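Local coordinates for glycosylation Associate Protein 3 (Streptococcus agalactiae serotype V, PDB 6OYC), which probably works with its Gap1 and Gap2 partners in the glycosylation and secretion of cell-surface proteins through the accessory Sec pathway, at residues Ser47-Tyr52 with Glu115-Thr120. Sequence-based numbering, arbitrary orientation.
Sequences SSQTNY and EAYTYT
S47 and T120 face each other as an antiparallel non-hydrogen-bonded pair, CA to CA 4.5 Å, where strand 41-47 ends beside the start of strand 118-125. One residue further on, the S48 backbone N donates to the Y119 carbonyl O at 3.0 Å, nearly in line with the C=O bond (173°). The S48 side chain then supplies the acceptor for the Y119 N-H. Its OG lies between its own N and carbonyl carbon (chi1 88°) and accepts a hydrogen bond from Y119 N at 3.1 Å. Y119 is thus held through both its N and its O by one serine. A water joins S48 OG to the Y117 carbonyl O, to which it donates. S48 OG also lies 3.4 Å from T118 CB.

S48 CB comes obliquely onto the Y119 ring, 3.4 Å from CE1. The ring's OH hydrogen-bonds to the P62 carbonyl O, and the ring also touches L61, L64 and strand 84-91. Q49 reaches across T118 at about a right angle, with OE1 3.5 Å from T118 CG2. Its amide lies obliquely near CE2 of the Y117 ring, OE1 4.0 Å away, the two planes 69° apart. S47 OG donates to the Q49 carbonyl O at 2.8 Å, which ties the loop after the strand back to S47, its last residue.

On the side of strand 84-91, Y117 and T118 both face Y91 in a classic beta bulge. The contact joins the start of strand 118-125 to the end of strand 41-47, an outermost strand of the four-stranded antiparallel sheet within this chain. Pairing here is part backbone, part side chain: S48 N bonds to Y119 O, while S48 OG takes Y119 N and, through the water, reaches Y117 O as strand 41-47 gives way to loop.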
# COMPACT_ATOMS: atom_id res chain seq x y z
N SER C 47 -3.10 -17.23 6.37
CA SER C 47 -2.46 -18.54 6.32
C SER C 47 -1.37 -18.59 5.25
O SER C 47 -1.48 -17.96 4.19
CB SER C 47 -3.49 -19.66 6.06
OG SER C 47 -2.81 -20.90 5.99
N SER C 48 -0.31 -19.36 5.54
CA SER C 48 0.81 -19.55 4.63
C SER C 48 0.60 -20.69 3.63
O SER C 48 1.46 -20.90 2.77
CB SER C 48 2.11 -19.79 5.43
OG SER C 48 2.35 -21.15 5.75
N GLN C 49 -0.50 -21.42 3.73
CA GLN C 49 -0.76 -22.56 2.85
C GLN C 49 -2.25 -22.85 2.84
O GLN C 49 -2.91 -22.76 3.88
CB GLN C 49 0.00 -23.80 3.30
CG GLN C 49 -0.23 -25.01 2.43
CD GLN C 49 0.94 -25.97 2.47
OE1 GLN C 49 2.12 -25.58 2.65
NE2 GLN C 49 0.62 -27.25 2.35
N THR C 50 -2.79 -23.18 1.66
CA THR C 50 -4.19 -23.52 1.49
C THR C 50 -4.33 -24.64 0.46
O THR C 50 -3.44 -24.86 -0.37
CB THR C 50 -5.04 -22.33 1.00
OG1 THR C 50 -4.69 -22.03 -0.36
CG2 THR C 50 -4.85 -21.09 1.85
N ASN C 51 -5.47 -25.31 0.49
CA ASN C 51 -5.95 -26.12 -0.63
C ASN C 51 -7.12 -25.36 -1.24
O ASN C 51 -8.00 -24.89 -0.50
CB ASN C 51 -6.37 -27.53 -0.17
CG ASN C 51 -7.20 -28.28 -1.23
OD1 ASN C 51 -8.43 -28.17 -1.26
ND2 ASN C 51 -6.52 -29.00 -2.12
N TYR C 52 -7.12 -25.18 -2.56
CA TYR C 52 -8.17 -24.37 -3.18
C TYR C 52 -9.55 -24.91 -2.81
O TYR C 52 -10.45 -24.14 -2.43
CB TYR C 52 -8.02 -24.33 -4.72
CG TYR C 52 -9.34 -23.91 -5.36
CD1 TYR C 52 -9.76 -22.57 -5.32
CD2 TYR C 52 -10.21 -24.85 -5.89
CE1 TYR C 52 -11.01 -22.20 -5.83
CE2 TYR C 52 -11.44 -24.48 -6.39
CZ TYR C 52 -11.83 -23.16 -6.36
OH TYR C 52 -13.06 -22.80 -6.87
N GLU C 115 10.81 -26.47 13.34
CA GLU C 115 9.71 -27.43 13.23
C GLU C 115 8.52 -26.89 12.44
O GLU C 115 7.57 -27.64 12.19
CB GLU C 115 9.25 -27.86 14.62
CG GLU C 115 10.24 -28.76 15.33
CD GLU C 115 10.55 -30.01 14.53
OE1 GLU C 115 9.61 -30.65 14.02
OE2 GLU C 115 11.73 -30.35 14.41
N ALA C 116 8.55 -25.62 12.05
CA ALA C 116 7.44 -25.03 11.32
C ALA C 116 7.40 -25.57 9.89
O ALA C 116 8.39 -25.48 9.16
CB ALA C 116 7.56 -23.50 11.32
N TYR C 117 6.27 -26.15 9.51
CA TYR C 117 5.94 -26.43 8.12
C TYR C 117 5.10 -25.31 7.52
O TYR C 117 5.43 -24.79 6.45
CB TYR C 117 5.20 -27.77 7.99
CG TYR C 117 5.09 -28.21 6.55
CD1 TYR C 117 6.24 -28.51 5.81
CD2 TYR C 117 3.85 -28.27 5.90
CE1 TYR C 117 6.17 -28.88 4.47
CE2 TYR C 117 3.76 -28.68 4.55
CZ TYR C 117 4.93 -28.98 3.85
OH TYR C 117 4.89 -29.36 2.53
N THR C 118 4.01 -24.93 8.18
CA THR C 118 3.21 -23.77 7.80
C THR C 118 3.03 -22.86 9.01
O THR C 118 3.44 -23.18 10.13
CB THR C 118 1.83 -24.18 7.26
OG1 THR C 118 1.06 -24.77 8.32
CG2 THR C 118 1.98 -25.18 6.13
N TYR C 119 2.38 -21.71 8.79
CA TYR C 119 2.06 -20.84 9.91
C TYR C 119 0.81 -20.03 9.60
O TYR C 119 0.40 -19.89 8.44
CB TYR C 119 3.25 -19.93 10.29
CG TYR C 119 3.61 -18.84 9.28
CD1 TYR C 119 4.26 -19.15 8.08
CD2 TYR C 119 3.28 -17.51 9.52
CE1 TYR C 119 4.57 -18.16 7.16
CE2 TYR C 119 3.60 -16.50 8.60
CZ TYR C 119 4.24 -16.83 7.42
OH TYR C 119 4.56 -15.85 6.52
N THR C 120 0.18 -19.53 10.64
CA THR C 120 -0.98 -18.66 10.52
C THR C 120 -0.74 -17.42 11.36
O THR C 120 0.05 -17.44 12.31
CB THR C 120 -2.27 -19.33 11.00
OG1 THR C 120 -2.15 -19.58 12.40
CG2 THR C 120 -2.55 -20.65 10.25
O HOH W 1 4.47 -22.68 4.77